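Local coordinates for methylaspartate ammonia-lyase (Citrobacter amalonaticus, PDB 1KKO), which catalyses the magnesium-dependent, reversible elimination of ammonia from (2S,3S)-3-methyl-L-aspartate to give mesaconate, at residues A[194-199]-A[238-243]; A[253-258]-A[293-298]; A[273-278]-A[302-307]; A[287-292]-A[320-325]; A[326-331]-A[351-356]. One frame throughout, in Å; residues are numbered along the deposited sequence.

Contact 1: A[194-199]-A[238-243]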
# COMPACT_ATOMS: atom_id res chain seq x y z
N HIS A 194 -0.68 5.73 -17.09
CA HIS A 194 -2.14 5.77 -17.08
C HIS A 194 -2.68 7.20 -17.31
O HIS A 194 -3.40 7.44 -18.29
CB HIS A 194 -2.71 5.09 -15.83
CG HIS A 194 -4.20 5.03 -15.82
ND1 HIS A 194 -4.92 3.88 -16.05
CD2 HIS A 194 -5.10 6.00 -15.58
CE1 HIS A 194 -6.21 4.16 -15.96
NE2 HIS A 194 -6.34 5.44 -15.65
N ALA A 195 -2.36 8.11 -16.39
CA ALA A 195 -2.62 9.55 -16.51
C ALA A 195 -4.06 10.02 -16.37
O ALA A 195 -4.31 11.22 -16.43
CB ALA A 195 -2.02 10.08 -17.80
N LEU A 196 -4.99 9.09 -16.19
CA LEU A 196 -6.39 9.41 -15.90
C LEU A 196 -6.89 10.57 -16.76
O LEU A 196 -7.32 11.61 -16.26
CB LEU A 196 -6.55 9.73 -14.41
CG LEU A 196 -7.98 9.78 -13.86
CD1 LEU A 196 -8.71 8.49 -14.04
CD2 LEU A 196 -7.92 10.15 -12.39
N ILE A 197 -6.83 10.38 -18.07
CA ILE A 197 -7.28 11.41 -19.00
C ILE A 197 -8.79 11.21 -19.14
O ILE A 197 -9.27 10.55 -20.06
CB ILE A 197 -6.53 11.26 -20.34
CG1 ILE A 197 -5.02 11.40 -20.11
CG2 ILE A 197 -7.04 12.26 -21.37
CD1 ILE A 197 -4.57 12.77 -19.66
N ASN A 198 -9.55 11.79 -18.22
CA ASN A 198 -10.97 11.50 -18.13
C ASN A 198 -11.88 12.73 -18.32
O ASN A 198 -13.07 12.66 -17.98
CB ASN A 198 -11.29 10.81 -16.80
CG ASN A 198 -11.05 11.70 -15.60
OD1 ASN A 198 -10.62 12.84 -15.75
ND2 ASN A 198 -11.30 11.18 -14.41
N ASN A 199 -11.30 13.81 -18.83
CA ASN A 199 -12.00 15.08 -19.10
C ASN A 199 -11.59 15.58 -20.46
O ASN A 199 -10.41 15.62 -20.77
CB ASN A 199 -11.66 16.16 -18.05
CG ASN A 199 -12.36 17.47 -18.33
OD1 ASN A 199 -11.88 18.30 -19.12
ND2 ASN A 199 -13.51 17.67 -17.70
N ASP A 238 -4.83 5.94 -20.41
CA ASP A 238 -6.25 5.63 -20.43
C ASP A 238 -7.03 6.93 -20.60
O ASP A 238 -6.91 7.86 -19.79
CB ASP A 238 -6.66 4.96 -19.12
CG ASP A 238 -8.06 4.35 -19.14
OD1 ASP A 238 -8.90 4.65 -20.05
OD2 ASP A 238 -8.39 3.55 -18.24
N VAL A 239 -7.83 6.97 -21.66
CA VAL A 239 -8.57 8.18 -22.01
C VAL A 239 -10.07 8.13 -21.78
O VAL A 239 -10.78 9.06 -22.16
CB VAL A 239 -8.25 8.62 -23.44
CG1 VAL A 239 -6.75 8.78 -23.62
CG2 VAL A 239 -8.80 7.63 -24.45
N TYR A 240 -10.58 7.07 -21.17
CA TYR A 240 -11.97 7.05 -20.71
C TYR A 240 -12.98 7.50 -21.75
O TYR A 240 -13.93 8.23 -21.42
CB TYR A 240 -12.10 7.88 -19.43
CG TYR A 240 -11.41 7.20 -18.30
CD1 TYR A 240 -10.06 7.41 -18.07
CD2 TYR A 240 -12.07 6.29 -17.49
CE1 TYR A 240 -9.39 6.76 -17.06
CE2 TYR A 240 -11.42 5.64 -16.46
CZ TYR A 240 -10.08 5.88 -16.26
OH TYR A 240 -9.41 5.22 -15.25
N GLY A 241 -12.79 7.04 -22.98
CA GLY A 241 -13.72 7.33 -24.06
C GLY A 241 -13.68 8.74 -24.60
O GLY A 241 -14.45 9.07 -25.51
N THR A 242 -12.78 9.58 -24.10
CA THR A 242 -12.81 11.00 -24.49
C THR A 242 -12.45 11.26 -25.94
O THR A 242 -12.94 12.22 -26.52
CB THR A 242 -11.95 11.88 -23.56
OG1 THR A 242 -10.61 11.38 -23.53
CG2 THR A 242 -12.47 11.83 -22.12
N ILE A 243 -11.62 10.42 -26.54
CA ILE A 243 -11.26 10.61 -27.94
C ILE A 243 -12.50 10.47 -28.82
O ILE A 243 -12.71 11.27 -29.73
CB ILE A 243 -10.11 9.65 -28.35
CG1 ILE A 243 -8.82 10.07 -27.64
CG2 ILE A 243 -9.90 9.66 -29.86
CD1 ILE A 243 -7.66 9.11 -27.80
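His194 and Asp238 both carry CG anti to the backbone N (chi1 -176° and -169°), and the two side chains lie side by side, pointing the same way, off the ends of strands 191-194 and 234-238. The His194 torsion brings its ring beside Asp238 CB, which lies over one face of the imidazole, 3.6 Å from the centroid of the His194 ring, in a CH-pi contact shifted toward the rim. Asp238 OD2 comes to 3.2 Å from His194 CE1, with the carboxylate turned 69° from the ring plane. Tyr240 reaches the same imidazole at its edge: its OH is in the ring plane, 3.1 Å from His194 NE2, in a hydrogen bond that either partner could donate. Leu196 CD1 meets the phenol obliquely, 3.5 Å from Tyr240 CE1, and Asn198 CB packs nearer the base of that ring. The loop carrying Tyr240 is itself shaped by Asp238, whose OD1 accepts from Tyr240 N at 3.2 Å to make an Asx turn. Backbone bonds complete the join: Asp238 N to His194 O at 3.0 Å, then Ile197 N to Asp238 O at 3.1 Å. His194 is the transition-state stabiliser and Asp238 a magnesium ligand, so one contact ties the two functions together: the metal-binding residue supports a face of the imidazole, and the tyrosine hydroxyl probably helps to fix its rotation.

Contact 2: A[253-258]-A[293-298]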
# COMPACT_ATOMS: atom_id res chain seq x y z
N ARG A 253 -11.55 9.00 -37.69
CA ARG A 253 -10.96 10.22 -37.16
C ARG A 253 -10.26 9.92 -35.83
O ARG A 253 -9.22 10.49 -35.52
CB ARG A 253 -12.03 11.29 -36.96
CG ARG A 253 -12.53 11.90 -38.28
CD ARG A 253 -13.78 12.75 -38.15
NE ARG A 253 -13.58 13.93 -37.31
CZ ARG A 253 -14.56 14.57 -36.69
NH1 ARG A 253 -15.81 14.13 -36.80
NH2 ARG A 253 -14.30 15.63 -35.94
N CYS A 254 -10.84 9.00 -35.06
CA CYS A 254 -10.23 8.58 -33.81
C CYS A 254 -8.86 7.96 -34.10
O CYS A 254 -7.87 8.30 -33.45
CB CYS A 254 -11.13 7.57 -33.09
SG CYS A 254 -12.60 8.29 -32.33
N ALA A 255 -8.82 7.06 -35.07
CA ALA A 255 -7.57 6.39 -35.43
C ALA A 255 -6.53 7.37 -35.94
O ALA A 255 -5.36 7.26 -35.61
CB ALA A 255 -7.83 5.31 -36.45
N GLU A 256 -6.95 8.33 -36.75
CA GLU A 256 -6.03 9.34 -37.25
C GLU A 256 -5.35 10.07 -36.09
O GLU A 256 -4.14 10.26 -36.09
CB GLU A 256 -6.76 10.35 -38.14
CG GLU A 256 -5.90 11.53 -38.56
CD GLU A 256 -6.68 12.62 -39.26
OE1 GLU A 256 -7.91 12.72 -39.05
OE2 GLU A 256 -6.07 13.39 -40.03
N TYR A 257 -6.15 10.49 -35.12
CA TYR A 257 -5.62 11.22 -33.98
C TYR A 257 -4.68 10.34 -33.15
O TYR A 257 -3.59 10.75 -32.78
CB TYR A 257 -6.75 11.74 -33.09
CG TYR A 257 -6.22 12.26 -31.78
CD1 TYR A 257 -5.52 13.46 -31.72
CD2 TYR A 257 -6.36 11.52 -30.61
CE1 TYR A 257 -5.00 13.92 -30.52
CE2 TYR A 257 -5.84 11.98 -29.41
CZ TYR A 257 -5.17 13.18 -29.37
OH TYR A 257 -4.67 13.63 -28.17
N ILE A 258 -5.13 9.12 -32.84
CA ILE A 258 -4.32 8.20 -32.06
C ILE A 258 -2.98 7.95 -32.76
O ILE A 258 -1.93 7.98 -32.13
CB ILE A 258 -5.09 6.88 -31.84
CG1 ILE A 258 -6.24 7.10 -30.86
CG2 ILE A 258 -4.16 5.80 -31.30
CD1 ILE A 258 -7.27 6.03 -30.90
N LYS A 293 -8.78 -1.34 -37.43
CA LYS A 293 -8.68 -1.44 -38.88
C LYS A 293 -8.01 -0.20 -39.47
O LYS A 293 -7.11 -0.31 -40.31
CB LYS A 293 -10.08 -1.59 -39.49
CG LYS A 293 -10.08 -1.87 -40.99
CD LYS A 293 -11.48 -1.79 -41.59
CE LYS A 293 -11.47 -2.11 -43.07
NZ LYS A 293 -12.76 -1.77 -43.72
N GLU A 294 -8.43 0.98 -39.04
CA GLU A 294 -7.84 2.21 -39.57
C GLU A 294 -6.38 2.41 -39.12
O GLU A 294 -5.56 2.90 -39.90
CB GLU A 294 -8.70 3.43 -39.24
CG GLU A 294 -8.17 4.75 -39.77
CD GLU A 294 -8.21 4.88 -41.29
OE1 GLU A 294 -8.74 3.99 -41.98
OE2 GLU A 294 -7.69 5.90 -41.79
N LEU A 295 -6.05 2.03 -37.88
CA LEU A 295 -4.67 2.16 -37.41
C LEU A 295 -3.74 1.35 -38.30
O LEU A 295 -2.66 1.81 -38.69
CB LEU A 295 -4.56 1.69 -35.96
CG LEU A 295 -5.10 2.68 -34.93
CD1 LEU A 295 -5.11 2.06 -33.54
CD2 LEU A 295 -4.28 3.95 -34.92
N THR A 296 -4.17 0.13 -38.60
CA THR A 296 -3.43 -0.75 -39.49
C THR A 296 -3.30 -0.12 -40.88
O THR A 296 -2.21 -0.07 -41.44
CB THR A 296 -4.16 -2.09 -39.59
OG1 THR A 296 -4.13 -2.74 -38.31
CG2 THR A 296 -3.43 -3.04 -40.52
N ARG A 297 -4.41 0.38 -41.41
CA ARG A 297 -4.37 1.01 -42.73
C ARG A 297 -3.31 2.10 -42.79
O ARG A 297 -2.62 2.25 -43.79
CB ARG A 297 -5.73 1.59 -43.11
CG ARG A 297 -5.84 1.90 -44.60
CD ARG A 297 -7.09 2.66 -44.97
NE ARG A 297 -7.08 4.01 -44.42
CZ ARG A 297 -6.34 5.00 -44.89
NH1 ARG A 297 -5.56 4.81 -45.95
NH2 ARG A 297 -6.39 6.20 -44.32
N LEU A 298 -3.20 2.87 -41.71
CA LEU A 298 -2.24 3.96 -41.62
C LEU A 298 -0.81 3.49 -41.38
O LEU A 298 0.14 4.27 -41.49
CB LEU A 298 -2.63 4.90 -40.48
CG LEU A 298 -3.96 5.64 -40.61
CD1 LEU A 298 -4.30 6.28 -39.28
CD2 LEU A 298 -3.93 6.67 -41.71
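Glu294 lays its aliphatic part against Ala255, and tracing it outward shows how a charged residue can serve an apolar seam. Its CB is 3.5 Å from Ala255 CB. The next atom, Glu294 CG, lies at 3.4 Å from that same methyl. A bend at chi2 (68°) then carries CD off the straight course, and the carboxylate meets Arg297, one turn further along its own helix. That arginine grips it side-on with two nitrogens, both in salt-bridge geometry: NE to Glu294 OE1 at 3.0 Å and NH2 to Glu294 OE2 at 2.9 Å. The charge is thus paired within helix 281-298, and across the contact there are no hydrogen bonds at all. Deeper in the seam Leu295 takes over. Its CD2 touches both the Ala255 carbonyl oxygen, at 3.5 Å, and Ile258 CG2, at 4.1 Å, Leu295 and Ile258 crossing at about a right angle. Toward the exposed end, Leu298 CD1 rests by Ala255 O and the backbone of Glu256. The segment axes approach to 8.6 Å at 50°, consistent with the small alanine between them. Beneath them Ile258 continues onto Pro275 and Val302, on the inner side of the helix layer. Helices 251-260 and 281-298 are successive helices around the sheet, and their oblique packing is that of neighbouring outer helices in a beta/alpha (TIM) barrel.

Contact 3: A[273-278]-A[302-307]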
# COMPACT_ATOMS: atom_id res chain seq x y z
N GLU A 273 -5.67 3.25 -23.99
CA GLU A 273 -6.76 2.45 -23.44
C GLU A 273 -8.07 3.22 -23.46
O GLU A 273 -8.10 4.42 -23.19
CB GLU A 273 -6.41 1.98 -22.02
CG GLU A 273 -7.48 1.10 -21.39
CD GLU A 273 -7.03 0.38 -20.13
OE1 GLU A 273 -5.97 0.72 -19.57
OE2 GLU A 273 -7.76 -0.52 -19.69
N GLY A 274 -9.14 2.52 -23.78
CA GLY A 274 -10.46 3.11 -23.79
C GLY A 274 -10.64 4.31 -24.70
O GLY A 274 -11.14 5.33 -24.28
N PRO A 275 -10.24 4.22 -25.97
CA PRO A 275 -10.36 5.40 -26.83
C PRO A 275 -11.79 5.92 -26.99
O PRO A 275 -11.98 7.13 -27.11
CB PRO A 275 -9.80 4.90 -28.16
CG PRO A 275 -9.95 3.44 -28.12
CD PRO A 275 -9.65 3.07 -26.68
N VAL A 276 -12.76 5.01 -27.00
CA VAL A 276 -14.16 5.36 -27.16
C VAL A 276 -14.98 4.55 -26.18
O VAL A 276 -14.53 3.52 -25.68
CB VAL A 276 -14.64 5.02 -28.58
CG1 VAL A 276 -13.82 5.75 -29.61
CG2 VAL A 276 -14.57 3.52 -28.80
N ASP A 277 -16.18 5.04 -25.86
CA ASP A 277 -17.12 4.29 -25.04
C ASP A 277 -18.47 4.32 -25.77
O ASP A 277 -19.21 5.30 -25.70
CB ASP A 277 -17.26 4.88 -23.65
CG ASP A 277 -18.24 4.11 -22.79
OD1 ASP A 277 -18.90 3.17 -23.28
OD2 ASP A 277 -18.42 4.38 -21.59
N ALA A 278 -18.78 3.23 -26.47
CA ALA A 278 -20.00 3.12 -27.25
C ALA A 278 -21.24 2.82 -26.41
O ALA A 278 -22.34 2.78 -26.95
CB ALA A 278 -19.83 2.05 -28.32
N VAL A 302 0.88 2.45 -32.96
CA VAL A 302 0.17 2.69 -31.71
C VAL A 302 -0.89 1.61 -31.52
O VAL A 302 -1.58 1.23 -32.45
CB VAL A 302 -0.50 4.08 -31.67
CG1 VAL A 302 -1.17 4.31 -30.31
CG2 VAL A 302 0.52 5.18 -31.94
N LYS A 303 -1.02 1.12 -30.29
CA LYS A 303 -1.96 0.05 -30.00
C LYS A 303 -3.12 0.54 -29.13
O LYS A 303 -2.96 1.51 -28.41
CB LYS A 303 -1.24 -1.10 -29.31
CG LYS A 303 -0.27 -1.84 -30.24
CD LYS A 303 0.49 -2.91 -29.49
CE LYS A 303 1.44 -3.68 -30.38
NZ LYS A 303 2.29 -4.58 -29.56
N ILE A 304 -4.27 -0.11 -29.23
CA ILE A 304 -5.41 0.24 -28.38
C ILE A 304 -5.79 -0.93 -27.47
O ILE A 304 -5.59 -2.11 -27.80
CB ILE A 304 -6.63 0.80 -29.17
CG1 ILE A 304 -7.19 -0.23 -30.15
CG2 ILE A 304 -6.26 2.11 -29.84
CD1 ILE A 304 -8.56 0.14 -30.71
N VAL A 305 -6.33 -0.55 -26.32
CA VAL A 305 -6.68 -1.48 -25.26
C VAL A 305 -8.17 -1.37 -24.94
O VAL A 305 -8.68 -0.28 -24.66
CB VAL A 305 -5.90 -1.14 -23.97
CG1 VAL A 305 -6.12 -2.23 -22.92
CG2 VAL A 305 -4.43 -0.97 -24.26
N ALA A 306 -8.87 -2.50 -24.96
CA ALA A 306 -10.27 -2.55 -24.55
C ALA A 306 -10.35 -2.56 -23.04
O ALA A 306 -9.50 -3.11 -22.35
CB ALA A 306 -10.94 -3.77 -25.10
N ASP A 307 -11.41 -1.97 -22.52
CA ASP A 307 -11.63 -1.95 -21.08
C ASP A 307 -13.14 -1.92 -20.82
O ASP A 307 -13.73 -2.93 -20.44
CB ASP A 307 -10.91 -0.75 -20.48
CG ASP A 307 -11.14 -0.60 -19.01
OD1 ASP A 307 -11.48 -1.58 -18.32
OD2 ASP A 307 -10.99 0.51 -18.45
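Glu273 and Val305 form a parallel beta bridge, and the backbone contributes a single hydrogen bond to the contact. Gly274 N donates to Val305 O at 3.0 Å in a nearly straight line, 174° at the hydrogen, and approaches almost along the C=O axis. Glu273 CA adds a long CA-H...O contact to that oxygen, so the carbonyl is met from two consecutive residues. Apolar contacts follow the side chains of the bridged pair. Glu273 CB is 3.7 Å from Val305 CB, and further out Val305 CG1 flanks Glu273 CD at 3.9 Å, so the valine lines the stem of the glutamate up to its carboxylate. Separately, the ring of Pro275 meets Ile304, with CG 4.3 Å from CG2 of the isoleucine. Glu273, anti at chi1 and extended beyond CG, also packs OE2 against Asp307 CB at 3.3 Å. The third kind is electrostatic: Glu273 OE2 is 3.6 Å from Asp307 OD2, with the carboxylate planes 58° apart. His236 NE2 is bonded to OE1 of the glutamate, while Gln329 NE2 is bonded to OE2, which holds the group in position. Both carboxylates are magnesium ligands, with Asp238 on the next strand as the third. Two buried acidic groups this close would be expected to repel each other, a cost that bound magnesium would probably offset; their crowding thus suits a site built for a divalent cation.

Contact 4: A[287-292]-A[320-325]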
# COMPACT_ATOMS: atom_id res chain seq x y z
N MSE A 287 -16.87 -0.75 -32.60
CA MSE A 287 -16.12 0.48 -32.66
C MSE A 287 -14.61 0.28 -32.55
O MSE A 287 -13.83 0.85 -33.30
CB MSE A 287 -16.58 1.36 -31.52
CG MSE A 287 -15.74 2.57 -31.33
SE MSE A 287 -16.03 3.89 -32.68
CE MSE A 287 -17.84 3.57 -33.15
N LEU A 288 -14.18 -0.53 -31.59
CA LEU A 288 -12.76 -0.78 -31.45
C LEU A 288 -12.21 -1.47 -32.69
O LEU A 288 -11.11 -1.16 -33.14
CB LEU A 288 -12.47 -1.62 -30.22
CG LEU A 288 -12.79 -0.97 -28.87
CD1 LEU A 288 -12.33 -1.90 -27.76
CD2 LEU A 288 -12.15 0.39 -28.73
N THR A 289 -12.98 -2.41 -33.25
CA THR A 289 -12.56 -3.12 -34.46
C THR A 289 -12.29 -2.13 -35.58
O THR A 289 -11.28 -2.21 -36.27
CB THR A 289 -13.64 -4.13 -34.88
OG1 THR A 289 -13.81 -5.12 -33.85
CG2 THR A 289 -13.22 -4.91 -36.12
N ALA A 290 -13.19 -1.18 -35.75
CA ALA A 290 -13.04 -0.16 -36.76
C ALA A 290 -11.81 0.74 -36.53
O ALA A 290 -11.11 1.09 -37.47
CB ALA A 290 -14.29 0.67 -36.87
N ILE A 291 -11.54 1.11 -35.28
CA ILE A 291 -10.36 1.91 -35.00
C ILE A 291 -9.10 1.10 -35.32
O ILE A 291 -8.15 1.63 -35.91
CB ILE A 291 -10.33 2.41 -33.53
CG1 ILE A 291 -11.50 3.35 -33.28
CG2 ILE A 291 -9.00 3.10 -33.22
CD1 ILE A 291 -11.73 3.65 -31.80
N THR A 292 -9.08 -0.16 -34.91
CA THR A 292 -7.94 -1.04 -35.16
C THR A 292 -7.70 -1.15 -36.67
O THR A 292 -6.56 -1.02 -37.13
CB THR A 292 -8.23 -2.41 -34.53
OG1 THR A 292 -8.32 -2.26 -33.11
CG2 THR A 292 -7.06 -3.38 -34.73
N THR A 320 -11.85 -10.70 -27.99
CA THR A 320 -10.76 -11.41 -28.64
C THR A 320 -11.17 -12.00 -29.99
O THR A 320 -10.49 -11.80 -30.99
CB THR A 320 -10.27 -12.51 -27.71
OG1 THR A 320 -9.72 -11.91 -26.52
CG2 THR A 320 -9.12 -13.31 -28.34
N ASP A 321 -12.29 -12.71 -30.01
CA ASP A 321 -12.73 -13.39 -31.23
C ASP A 321 -13.00 -12.40 -32.35
O ASP A 321 -12.87 -12.74 -33.51
CB ASP A 321 -14.00 -14.17 -30.98
CG ASP A 321 -13.79 -15.40 -30.14
OD1 ASP A 321 -12.63 -15.79 -29.90
OD2 ASP A 321 -14.76 -16.05 -29.70
N ALA A 322 -13.40 -11.19 -32.00
CA ALA A 322 -13.70 -10.16 -32.98
C ALA A 322 -12.45 -9.48 -33.54
O ALA A 322 -12.55 -8.68 -34.46
CB ALA A 322 -14.61 -9.13 -32.35
N GLY A 323 -11.28 -9.75 -32.98
CA GLY A 323 -10.07 -9.07 -33.41
C GLY A 323 -10.22 -7.57 -33.21
O GLY A 323 -9.76 -6.77 -34.01
N SER A 324 -10.84 -7.20 -32.09
CA SER A 324 -11.28 -5.83 -31.91
C SER A 324 -10.21 -4.82 -31.53
O SER A 324 -10.40 -3.62 -31.74
CB SER A 324 -12.41 -5.80 -30.89
OG SER A 324 -11.96 -6.24 -29.63
N CYS A 325 -9.09 -5.28 -31.00
CA CYS A 325 -8.07 -4.39 -30.47
C CYS A 325 -6.82 -5.20 -30.21
O CYS A 325 -6.82 -6.41 -30.39
CB CYS A 325 -8.57 -3.76 -29.16
SG CYS A 325 -9.11 -4.96 -27.96
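Thr292 and Ser324 supply the polar part of this contact. The Thr292 hydroxyl, OG1, lies 2.8 Å from Ser324 O and 3.0 Å from Leu288 O, the carbonyl one turn back in its own helix; with one proton and two acceptors, which it serves is not settled. Its chi1 of -64° sets OG1 beside the backbone N, facing the loop. The two carbonyl oxygens, Leu288 O and Ser324 O, are themselves only 2.9 Å apart.

Van der Waals contact does the rest. Thr289 OG1, hydrogen-bonded to Ile285 O, meets Ser324 CB at 3.3 Å. Leu288 CB closes on Ser324 O, also at 3.3 Å, and its CD1 lies more loosely by Cys325 CB. Ser324 OG turns back to Phe319 O.

Gly323, with its positive phi, ends the preceding helix in a Schellman motif and delivers Ser324 and Cys325 to helix 281-298. This is a Schellman-terminated helix-to-strand connection of a TIM barrel, leading from helix 313-321 to strand 327-330 and packed on helix 281-298.

Contact 5: A[326-331]-A[351-356]. With SO4 (sulfate ion), chain C.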
# COMPACT_ATOMS: atom_id res chain seq x y z
N HIS A 326 -5.76 -4.54 -29.79
CA HIS A 326 -4.48 -5.22 -29.60
C HIS A 326 -4.32 -5.86 -28.24
O HIS A 326 -3.59 -6.82 -28.10
CB HIS A 326 -3.35 -4.23 -29.81
CG HIS A 326 -3.45 -3.50 -31.11
ND1 HIS A 326 -4.14 -2.32 -31.24
CD2 HIS A 326 -2.97 -3.81 -32.34
CE1 HIS A 326 -4.09 -1.93 -32.50
NE2 HIS A 326 -3.38 -2.81 -33.18
N MSE A 327 -5.00 -5.29 -27.25
CA MSE A 327 -4.85 -5.70 -25.86
C MSE A 327 -6.18 -5.50 -25.17
O MSE A 327 -6.94 -4.61 -25.53
CB MSE A 327 -3.79 -4.82 -25.19
CG MSE A 327 -3.56 -5.08 -23.72
SE MSE A 327 -2.19 -3.91 -22.99
CE MSE A 327 -0.68 -5.08 -23.19
N VAL A 328 -6.48 -6.36 -24.20
CA VAL A 328 -7.68 -6.22 -23.39
C VAL A 328 -7.32 -6.14 -21.91
O VAL A 328 -6.48 -6.90 -21.45
CB VAL A 328 -8.67 -7.40 -23.56
CG1 VAL A 328 -9.30 -7.39 -24.93
CG2 VAL A 328 -8.00 -8.70 -23.32
N GLN A 329 -7.95 -5.22 -21.19
CA GLN A 329 -7.80 -5.20 -19.73
C GLN A 329 -8.74 -6.23 -19.09
O GLN A 329 -9.96 -6.06 -19.11
CB GLN A 329 -8.05 -3.83 -19.06
CG GLN A 329 -7.75 -4.02 -17.55
CD GLN A 329 -7.92 -2.84 -16.61
OE1 GLN A 329 -7.97 -3.05 -15.39
NE2 GLN A 329 -8.01 -1.63 -17.15
N ILE A 330 -8.13 -7.28 -18.55
CA ILE A 330 -8.80 -8.30 -17.76
C ILE A 330 -8.83 -7.68 -16.35
O ILE A 330 -7.84 -7.70 -15.62
CB ILE A 330 -7.97 -9.60 -17.85
CG1 ILE A 330 -7.89 -10.07 -19.31
CG2 ILE A 330 -8.53 -10.70 -16.95
CD1 ILE A 330 -6.91 -11.20 -19.53
N LYS A 331 -9.94 -7.03 -16.03
CA LYS A 331 -10.03 -6.23 -14.80
C LYS A 331 -10.43 -7.19 -13.69
O LYS A 331 -11.61 -7.46 -13.46
CB LYS A 331 -11.00 -5.08 -14.96
CG LYS A 331 -10.91 -4.09 -13.82
CD LYS A 331 -11.68 -2.82 -14.09
CE LYS A 331 -11.17 -1.65 -13.26
NZ LYS A 331 -9.96 -1.05 -13.86
N HIS A 351 -4.92 -16.96 -28.82
CA HIS A 351 -5.48 -16.32 -30.00
C HIS A 351 -4.73 -15.03 -30.47
O HIS A 351 -5.12 -14.39 -31.43
CB HIS A 351 -6.97 -16.15 -29.78
CG HIS A 351 -7.69 -17.45 -29.55
ND1 HIS A 351 -8.04 -17.92 -28.30
CD2 HIS A 351 -8.06 -18.42 -30.42
CE1 HIS A 351 -8.64 -19.09 -28.41
NE2 HIS A 351 -8.66 -19.42 -29.69
N GLY A 352 -3.60 -14.72 -29.83
CA GLY A 352 -2.78 -13.58 -30.24
C GLY A 352 -3.16 -12.23 -29.68
O GLY A 352 -2.59 -11.22 -30.10
N MSE A 353 -4.14 -12.20 -28.78
CA MSE A 353 -4.57 -10.98 -28.10
C MSE A 353 -3.64 -10.74 -26.93
O MSE A 353 -3.32 -11.67 -26.18
CB MSE A 353 -6.00 -11.15 -27.57
CG MSE A 353 -6.48 -10.02 -26.68
SE MSE A 353 -6.66 -8.32 -27.62
CE MSE A 353 -8.36 -8.65 -28.43
N GLU A 354 -3.16 -9.51 -26.76
CA GLU A 354 -2.31 -9.21 -25.62
C GLU A 354 -3.19 -9.12 -24.38
O GLU A 354 -4.19 -8.40 -24.34
CB GLU A 354 -1.54 -7.90 -25.82
CG GLU A 354 -0.55 -7.99 -26.97
CD GLU A 354 0.20 -6.69 -27.22
OE1 GLU A 354 0.17 -5.81 -26.34
OE2 GLU A 354 0.83 -6.56 -28.29
N ALA A 355 -2.82 -9.90 -23.36
CA ALA A 355 -3.56 -9.92 -22.11
C ALA A 355 -2.96 -8.95 -21.11
O ALA A 355 -1.80 -9.06 -20.74
CB ALA A 355 -3.55 -11.31 -21.55
N TYR A 356 -3.76 -7.97 -20.70
CA TYR A 356 -3.38 -7.02 -19.65
C TYR A 356 -4.15 -7.44 -18.39
O TYR A 356 -5.37 -7.29 -18.31
CB TYR A 356 -3.68 -5.58 -20.10
CG TYR A 356 -3.74 -4.55 -19.01
CD1 TYR A 356 -2.98 -4.65 -17.84
CD2 TYR A 356 -4.59 -3.46 -19.15
CE1 TYR A 356 -3.09 -3.68 -16.85
CE2 TYR A 356 -4.69 -2.49 -18.17
CZ TYR A 356 -3.95 -2.61 -17.03
OH TYR A 356 -4.09 -1.67 -16.04
S SO4 C . -9.38 1.65 -11.32
O1 SO4 C . -10.45 0.83 -10.69
O2 SO4 C . -10.01 3.02 -11.40
O3 SO4 C . -8.19 1.67 -10.49
O4 SO4 C . -9.03 1.21 -12.70
O HOH W 1 -2.77 -8.32 -30.31
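Within a beta-alpha-beta unit, strand 327-330, helix 339-351 and strand 354-357, the two strands pair in parallel, and only their C-terminal part, with Gln329 and Lys331, reaches the active site. Four backbone hydrogen bonds zip the strands: Glu354 N to His326 O, Val328 N to Glu354 O, Tyr356 N to Val328 O and, shortest, Ile330 N to Tyr356 O at 2.8 Å. A water spans His326 O and Gly352 O where the ladder begins. On the face carrying Gln329, that side chain is anti at chi1 (-177°) and extended, and it runs alongside Tyr356, with CG 3.5 Å from Tyr356 CE2 and the amide plane 41° from the ring. Its NE2 is bonded to Glu273, a magnesium ligand, and its OE1 takes a bond from Lys331 NZ at 3.2 Å. The selenium of Met327, a selenomethionine, makes an oblique Met-aromatic contact, 5.3 Å from the Tyr356 ring centroid. The opposite face is apolar: Val328 CG1 touches Met353 CE at 3.8 Å, and Ile330 CD1 touches Ala355 CB at 3.9 Å. Lys331, the proton acceptor, also donates from NZ to sulfate O4 at 2.7 Å. That ion, probably from the crystallisation liquor, is shared with Thr360, Cys361 and Gln172, residues that bind substrate. Gln329 binds substrate in this enzyme; an acid/base lysine after a barrel strand, near metal-binding carboxylates, is typical of the enolase superfamily.

In the fold
Contacts 1, 3 and 5 are buried and lie in the barrel sheet, with their functional groups at the C-terminal strand ends; contacts 2 and 4 are partly buried and belong to the helical layer outside. Contacts 1 and 5 have several hydrogen bonds across them, contact 3 one plus close carboxylates. Contacts 1 and 3 share the metal site through Asp238, Glu273 and Asp307, and a bond from Gln329 NE2 to Glu273 OE2 links contact 5 to contact 3. Lys303 and Glu354 add a salt bridge between those two. The outer pair both use helix 281-298, one packing it on a helix through apolar groups, the other on a loop around a threonine hydroxyl. Contact 3 meets both beneath that helix.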